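Local coordinates for water-soluble chlorophyll protein (Brassicaceae, PDB 5HPZ), which binds chlorophyll a in a water-soluble tetramer of Kunitz-type beta-trefoil subunits, probably tuning its spectrum by deforming the pigment ring, at residues 18-23 with 169-174; 96-101 with 119-124; 141-146 with 164-169. All blocks are in the same frame, centred on the assembly; numbering follows the deposited sequence.

Interaction 1: residues 18-23 with 169-174; sequences YFIQPA and VKFVKV
Strands 18-22 and 169-173, the first and last of the beta-trefoil, run antiparallel, their axes 151° apart, and are joined through two hydrogen-bonded pairs, Phe19 with Val172 and Gln21 with Lys170. Of the four backbone bonds, Gln21 N to Lys170 O is almost straight (178°). On the face of Phe19, Gln21, Lys170 and Val172, the methyl Val174 CG2 sits over the centre of the Phe19 ring, a CH-pi contact 3.8 Å from the centroid. Lys170 bends at its last two torsions and gives a weak hydrogen bond from NZ to Gln21 OE1 (3.3 Å), while Val172 CG2 also touches OE1 and Gln21 NE2 is bonded to the carbonyl of Pro54. On the other face, Ile20 CG1 meets the edge of the Phe171 ring at CD1 (3.9 Å), and Ile20 CG2 packs on Val169 CB (3.6 Å). The Tyr18 ring lies obliquely by Lys173, with CD2 3.5 Å from Lys173 CA; its hydroxyl is bonded to the backbone N of Lys13. Tyr52 of a second subunit packs on Phe19 and Val174. The pairing thus rests mainly on backbone bonds and apolar contacts, with the lysine-glutamine bond a weak addition between two partly exposed side chains.

Interaction 2: residues 96-101 with 119-124; sequences LWAVDV and APNSLF
The Phe124 ring turns its edge to the backbone of strand 97-99, with Trp97 O and Ala98 N both near the ring plane; its CE1 is 3.6 Å from Trp97 O. Phe124 CZ lies against Trp97 CB (3.7 Å), and Phe124 CE2 stands at the edge of the Trp97 indole. Ile80 touches both aromatic side chains, and the ring of Phe82 meets the indole with the planes at about 45°. In the third flat group, the Asn121 carboxamide, ND2 gives a hydrogen bond to Val99 O (3.0 Å, 168°) that stays within the amide plane, although the donor is tilted out of the carbonyl plane. A chi1 of 80° puts Asn121 CG between the backbone N and the carbonyl carbon, and from there ND2 reaches the strand. The same residue accepts from Val99 N at its backbone O, so Asn121 and Val99 are joined by two bonds. This fastens the 3-10 segment 120-122, in the loop leading to strand 124-128, onto strand 97-99 of the beta-trefoil. Ala98 CB packs 3.6 Å from Asn121 ND2, and Val101 CG1 rests on Asn121 CB (3.9 Å). An alanine at Asn121 would probably leave Val99 O without its amide donor and open a gap beside Ala98 CB, though the backbone bond could persist. Nearer Phe124, a water lies within hydrogen-bonding distance of Trp97 O and Ser122 O (2.8 Å from the latter), while Ser122 OG is engaged by the carbonyl of Glu116.

Interaction 3: residues 141-146 with 164-169; sequences SGTVGT and AKTLFV
Strand 142-148 of the four-stranded sheet in this beta-trefoil receives the loop between strands 155-160 and 169-173 at a single bridge, where Gly145 faces Thr166 with their CA atoms 4.2 Å apart. Two backbone bonds flank it. Leu167 N donates to Val144 O (3.1 Å, 166°), and Thr146 N donates to Lys165 O (3.2 Å). Gly145 CA comes within 2.9 Å of Lys165 O; a CB on this residue would clash with that oxygen. Two waters extend the seam: one lies between Val144 O and Leu167 O, within hydrogen-bonding distance of both, and the other donates to Lys165 O and is 2.6 Å from Thr146 OG1. That hydroxyl stands between the backbone N and carbonyl carbon of Thr146 (chi1 67°), while Thr146 CG2 meets both end methyls of Leu167, CD1 and CD2 each at 4.1 Å. Thr143 CG2 touches the branches of Thr166, 3.8 Å from OG1. The Lys165 chain passes Thr146 O and ends in a salt bridge with Glu108. Backbone and water bonds thus carry the join, the methyl contacts being few, and so close an approach is probably possible because Gly145 has no side chain.

In the fold
From the N terminus, 18-23 comes first and pairs with 169-174, near the C terminus, so interaction 1 closes a loop over nearly the whole chain. Within it, 96-101 meets 119-124 in interaction 2 and then, in series, 141-146 meets 164-169 in interaction 3; none of the loops cross. Interactions 1 and 3 share Val169, and a probable backbone hydrogen bond from Ala23 N to Phe168 O joins them. Interactions 1 and 2 touch where Ile20 CD1 meets Trp97 CH2. Val99 against Ser141, and Phe124 against Val144, link interactions 2 and 3. Together they join the first and last strands, strand 97-99 with the loop before strand 124-128, and the four-stranded sheet with the loop before strand 169-173.

Interaction 1: residues 18-23 with 169-174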
# COMPACT_ATOMS: atom_id res chain seq x y z
N TYR A 18 24.19 8.78 -13.72
CA TYR A 18 24.38 7.37 -14.00
C TYR A 18 23.38 6.45 -13.30
O TYR A 18 23.03 6.67 -12.14
CB TYR A 18 25.77 6.97 -13.57
CG TYR A 18 26.80 7.79 -14.28
CD1 TYR A 18 27.17 9.06 -13.79
CD2 TYR A 18 27.42 7.32 -15.42
CE1 TYR A 18 28.10 9.85 -14.46
CE2 TYR A 18 28.36 8.09 -16.09
CZ TYR A 18 28.70 9.36 -15.61
OH TYR A 18 29.64 10.15 -16.27
N PHE A 19 22.91 5.44 -14.02
CA PHE A 19 22.29 4.25 -13.41
C PHE A 19 23.40 3.37 -12.79
O PHE A 19 24.47 3.19 -13.39
CB PHE A 19 21.60 3.40 -14.43
CG PHE A 19 20.57 4.11 -15.27
CD1 PHE A 19 19.42 4.63 -14.68
CD2 PHE A 19 20.75 4.22 -16.65
CE1 PHE A 19 18.45 5.25 -15.46
CE2 PHE A 19 19.80 4.85 -17.43
CZ PHE A 19 18.65 5.37 -16.84
N ILE A 20 23.14 2.82 -11.61
CA ILE A 20 23.99 1.75 -11.08
C ILE A 20 23.36 0.38 -11.36
O ILE A 20 22.26 0.06 -10.90
CB ILE A 20 24.26 1.89 -9.58
CG1 ILE A 20 24.97 3.22 -9.27
CG2 ILE A 20 25.18 0.76 -9.16
CD1 ILE A 20 25.06 3.57 -7.80
N GLN A 21 24.05 -0.44 -12.13
CA GLN A 21 23.48 -1.69 -12.58
C GLN A 21 24.37 -2.86 -12.17
O GLN A 21 25.54 -2.85 -12.48
CB GLN A 21 23.28 -1.63 -14.07
CG GLN A 21 21.93 -0.96 -14.36
CD GLN A 21 21.73 -0.65 -15.81
OE1 GLN A 21 22.42 -1.21 -16.66
NE2 GLN A 21 20.82 0.24 -16.10
N PRO A 22 23.83 -3.81 -11.39
CA PRO A 22 24.61 -4.93 -10.92
C PRO A 22 25.09 -5.77 -12.07
O PRO A 22 24.30 -6.14 -12.90
CB PRO A 22 23.63 -5.72 -10.05
CG PRO A 22 22.68 -4.70 -9.57
CD PRO A 22 22.50 -3.79 -10.75
N ALA A 23 26.39 -6.04 -12.10
CA ALA A 23 26.94 -6.82 -13.19
C ALA A 23 26.35 -8.24 -13.21
O ALA A 23 25.83 -8.76 -12.22
CB ALA A 23 28.45 -6.87 -13.06
N VAL A 169 29.00 -3.96 -9.59
CA VAL A 169 28.21 -3.04 -10.42
C VAL A 169 28.97 -2.44 -11.56
O VAL A 169 30.17 -2.38 -11.57
CB VAL A 169 27.67 -1.82 -9.57
CG1 VAL A 169 26.87 -2.34 -8.40
CG2 VAL A 169 28.82 -0.94 -9.03
N LYS A 170 28.20 -1.90 -12.48
CA LYS A 170 28.75 -1.04 -13.48
C LYS A 170 27.86 0.23 -13.53
O LYS A 170 26.72 0.24 -12.99
CB LYS A 170 28.85 -1.78 -14.79
CG LYS A 170 27.52 -2.29 -15.31
CD LYS A 170 27.73 -3.16 -16.55
CE LYS A 170 26.63 -2.93 -17.59
NZ LYS A 170 25.23 -2.90 -17.06
N PHE A 171 28.42 1.30 -14.11
CA PHE A 171 27.80 2.61 -14.12
C PHE A 171 27.41 2.93 -15.54
O PHE A 171 28.24 2.90 -16.47
CB PHE A 171 28.78 3.63 -13.61
CG PHE A 171 29.29 3.34 -12.23
CD1 PHE A 171 28.45 3.40 -11.12
CD2 PHE A 171 30.61 2.96 -12.02
CE1 PHE A 171 28.93 3.10 -9.85
CE2 PHE A 171 31.10 2.68 -10.74
CZ PHE A 171 30.25 2.73 -9.66
N VAL A 172 26.14 3.21 -15.72
CA VAL A 172 25.61 3.33 -17.05
C VAL A 172 25.12 4.75 -17.20
O VAL A 172 24.16 5.16 -16.50
CB VAL A 172 24.48 2.34 -17.25
CG1 VAL A 172 23.81 2.54 -18.61
CG2 VAL A 172 25.04 0.94 -17.10
N LYS A 173 25.79 5.49 -18.07
CA LYS A 173 25.52 6.91 -18.29
C LYS A 173 24.10 7.11 -18.71
O LYS A 173 23.60 6.39 -19.58
CB LYS A 173 26.43 7.43 -19.41
CG LYS A 173 26.14 8.87 -19.84
CD LYS A 173 27.02 9.84 -19.09
CE LYS A 173 26.85 11.28 -19.58
NZ LYS A 173 27.51 12.14 -18.56
N VAL A 174 23.44 8.08 -18.09
CA VAL A 174 22.08 8.39 -18.47
C VAL A 174 22.15 9.23 -19.74
O VAL A 174 22.76 10.29 -19.75
CB VAL A 174 21.34 9.12 -17.33
CG1 VAL A 174 20.01 9.64 -17.80
CG2 VAL A 174 21.12 8.18 -16.13

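Interaction 2: residues 96-101 with 119-124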
# COMPACT_ATOMS: atom_id res chain seq x y z
N LEU A 96 20.53 11.37 -0.24
CA LEU A 96 21.89 10.82 -0.16
C LEU A 96 21.84 9.41 0.40
O LEU A 96 21.15 9.17 1.39
CB LEU A 96 22.79 11.60 0.79
CG LEU A 96 23.19 13.02 0.39
CD1 LEU A 96 24.42 13.36 1.19
CD2 LEU A 96 23.49 13.13 -1.09
N TRP A 97 22.63 8.52 -0.21
CA TRP A 97 22.84 7.19 0.34
C TRP A 97 23.56 7.34 1.62
O TRP A 97 24.39 8.25 1.78
CB TRP A 97 23.68 6.32 -0.60
CG TRP A 97 23.08 5.96 -1.94
CD1 TRP A 97 22.09 6.59 -2.62
CD2 TRP A 97 23.41 4.81 -2.71
NE1 TRP A 97 21.84 5.94 -3.80
CE2 TRP A 97 22.61 4.83 -3.86
CE3 TRP A 97 24.32 3.78 -2.54
CZ2 TRP A 97 22.69 3.82 -4.84
CZ3 TRP A 97 24.40 2.81 -3.48
CH2 TRP A 97 23.60 2.82 -4.61
N ALA A 98 23.27 6.44 2.54
CA ALA A 98 23.89 6.45 3.81
C ALA A 98 23.72 5.08 4.44
O ALA A 98 22.84 4.33 4.08
CB ALA A 98 23.23 7.51 4.64
N VAL A 99 24.56 4.75 5.39
CA VAL A 99 24.48 3.48 6.07
C VAL A 99 23.61 3.69 7.27
O VAL A 99 23.84 4.63 8.00
CB VAL A 99 25.86 3.01 6.59
CG1 VAL A 99 25.73 1.82 7.52
CG2 VAL A 99 26.77 2.66 5.44
N ASP A 100 22.61 2.83 7.50
CA ASP A 100 21.69 2.96 8.66
C ASP A 100 22.57 2.97 9.94
O ASP A 100 23.25 2.01 10.20
CB ASP A 100 20.71 1.77 8.66
CG ASP A 100 19.66 1.82 9.79
OD1 ASP A 100 19.48 2.84 10.51
OD2 ASP A 100 19.00 0.76 9.93
N VAL A 101 22.55 4.07 10.70
CA VAL A 101 23.18 4.08 12.04
C VAL A 101 22.17 4.33 13.17
O VAL A 101 22.54 4.68 14.27
CB VAL A 101 24.35 5.07 12.12
CG1 VAL A 101 25.43 4.70 11.10
CG2 VAL A 101 23.85 6.51 11.93
N ALA A 119 28.28 13.91 7.22
CA ALA A 119 28.33 12.80 8.19
C ALA A 119 29.09 11.57 7.63
O ALA A 119 28.99 11.26 6.45
CB ALA A 119 26.92 12.42 8.65
N PRO A 120 29.83 10.85 8.50
CA PRO A 120 30.72 9.75 8.09
C PRO A 120 30.00 8.56 7.44
O PRO A 120 30.62 7.84 6.63
CB PRO A 120 31.31 9.28 9.42
CG PRO A 120 31.07 10.39 10.37
CD PRO A 120 29.76 10.96 9.96
N ASN A 121 28.72 8.36 7.81
CA ASN A 121 27.89 7.29 7.25
C ASN A 121 27.38 7.57 5.82
O ASN A 121 26.81 6.71 5.17
CB ASN A 121 26.72 7.01 8.23
CG ASN A 121 25.58 8.03 8.09
OD1 ASN A 121 25.80 9.23 7.96
ND2 ASN A 121 24.36 7.54 8.10
N SER A 122 27.58 8.78 5.30
CA SER A 122 27.19 9.06 3.95
C SER A 122 28.31 8.94 2.98
O SER A 122 28.11 9.26 1.80
CB SER A 122 26.61 10.47 3.86
OG SER A 122 25.51 10.60 4.75
N LEU A 123 29.49 8.53 3.45
CA LEU A 123 30.69 8.52 2.58
C LEU A 123 30.99 7.11 1.99
O LEU A 123 31.06 6.13 2.72
CB LEU A 123 31.93 8.94 3.37
CG LEU A 123 31.99 10.33 3.99
CD1 LEU A 123 33.41 10.62 4.48
CD2 LEU A 123 31.54 11.38 3.01
N PHE A 124 31.15 7.06 0.67
CA PHE A 124 31.42 5.87 -0.05
C PHE A 124 32.69 6.02 -0.81
O PHE A 124 33.09 7.13 -1.10
CB PHE A 124 30.28 5.61 -1.04
CG PHE A 124 28.99 5.31 -0.35
CD1 PHE A 124 28.27 6.35 0.25
CD2 PHE A 124 28.50 4.00 -0.28
CE1 PHE A 124 27.08 6.08 0.94
CE2 PHE A 124 27.33 3.72 0.43
CZ PHE A 124 26.62 4.76 1.03
O HOH W 1 26.09 9.64 -0.08

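Interaction 3: residues 141-146 with 164-169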
# COMPACT_ATOMS: atom_id res chain seq x y z
N SER A 141 31.46 1.24 7.19
CA SER A 141 30.85 0.07 7.88
C SER A 141 31.00 -1.26 7.11
O SER A 141 30.44 -2.26 7.51
CB SER A 141 29.36 0.31 8.20
OG SER A 141 29.13 1.68 8.49
N GLY A 142 31.73 -1.28 6.01
CA GLY A 142 31.80 -2.50 5.23
C GLY A 142 31.53 -2.22 3.78
O GLY A 142 31.18 -1.12 3.39
N THR A 143 31.64 -3.26 2.98
CA THR A 143 31.41 -3.20 1.58
C THR A 143 29.94 -3.27 1.34
O THR A 143 29.20 -3.92 2.11
CB THR A 143 32.10 -4.40 0.94
OG1 THR A 143 33.47 -4.28 1.24
CG2 THR A 143 31.92 -4.41 -0.57
N VAL A 144 29.47 -2.61 0.29
CA VAL A 144 28.08 -2.71 -0.01
C VAL A 144 27.82 -4.14 -0.57
O VAL A 144 28.43 -4.56 -1.59
CB VAL A 144 27.66 -1.61 -1.00
CG1 VAL A 144 26.26 -1.86 -1.51
CG2 VAL A 144 27.78 -0.25 -0.32
N GLY A 145 26.96 -4.89 0.08
CA GLY A 145 26.47 -6.16 -0.51
C GLY A 145 24.96 -6.21 -0.57
O GLY A 145 24.29 -5.20 -0.37
N THR A 146 24.41 -7.40 -0.79
CA THR A 146 22.97 -7.59 -0.69
C THR A 146 22.59 -8.82 0.12
O THR A 146 23.43 -9.74 0.32
CB THR A 146 22.32 -7.67 -2.10
OG1 THR A 146 22.75 -8.85 -2.76
CG2 THR A 146 22.72 -6.47 -2.98
N ALA A 164 31.49 -12.86 0.36
CA ALA A 164 30.60 -13.57 -0.56
C ALA A 164 29.31 -12.72 -0.89
O ALA A 164 28.55 -13.03 -1.81
CB ALA A 164 30.21 -14.90 0.03
N LYS A 165 29.08 -11.64 -0.14
CA LYS A 165 27.91 -10.84 -0.35
C LYS A 165 28.13 -9.58 -1.16
O LYS A 165 27.16 -8.85 -1.44
CB LYS A 165 27.26 -10.49 0.95
CG LYS A 165 26.62 -11.67 1.63
CD LYS A 165 25.90 -11.14 2.82
CE LYS A 165 25.43 -12.31 3.65
NZ LYS A 165 25.44 -11.92 5.07
N THR A 166 29.36 -9.32 -1.58
CA THR A 166 29.67 -8.09 -2.32
C THR A 166 28.79 -7.92 -3.57
O THR A 166 28.51 -8.88 -4.27
CB THR A 166 31.13 -8.09 -2.70
OG1 THR A 166 31.86 -8.05 -1.47
CG2 THR A 166 31.51 -6.86 -3.55
N LEU A 167 28.33 -6.70 -3.77
CA LEU A 167 27.56 -6.33 -4.95
C LEU A 167 28.48 -5.74 -5.98
O LEU A 167 29.06 -4.68 -5.75
CB LEU A 167 26.47 -5.32 -4.58
CG LEU A 167 25.64 -4.87 -5.81
CD1 LEU A 167 24.86 -6.04 -6.42
CD2 LEU A 167 24.71 -3.78 -5.31
N PHE A 168 28.60 -6.41 -7.13
CA PHE A 168 29.41 -5.92 -8.23
C PHE A 168 28.54 -5.15 -9.21
O PHE A 168 27.48 -5.64 -9.63
CB PHE A 168 30.17 -7.09 -8.88
CG PHE A 168 31.11 -7.77 -7.92
CD1 PHE A 168 32.27 -7.13 -7.50
CD2 PHE A 168 30.82 -9.03 -7.39
CE1 PHE A 168 33.13 -7.74 -6.60
CE2 PHE A 168 31.67 -9.62 -6.47
CZ PHE A 168 32.83 -8.99 -6.09
N VAL A 169 29.00 -3.96 -9.59
CA VAL A 169 28.21 -3.04 -10.42
C VAL A 169 28.97 -2.44 -11.56
O VAL A 169 30.17 -2.38 -11.57
CB VAL A 169 27.67 -1.82 -9.57
CG1 VAL A 169 26.87 -2.34 -8.40
CG2 VAL A 169 28.82 -0.94 -9.03
O HOH W 2 29.57 -3.07 -3.74
O HOH W 3 25.17 -8.94 -3.65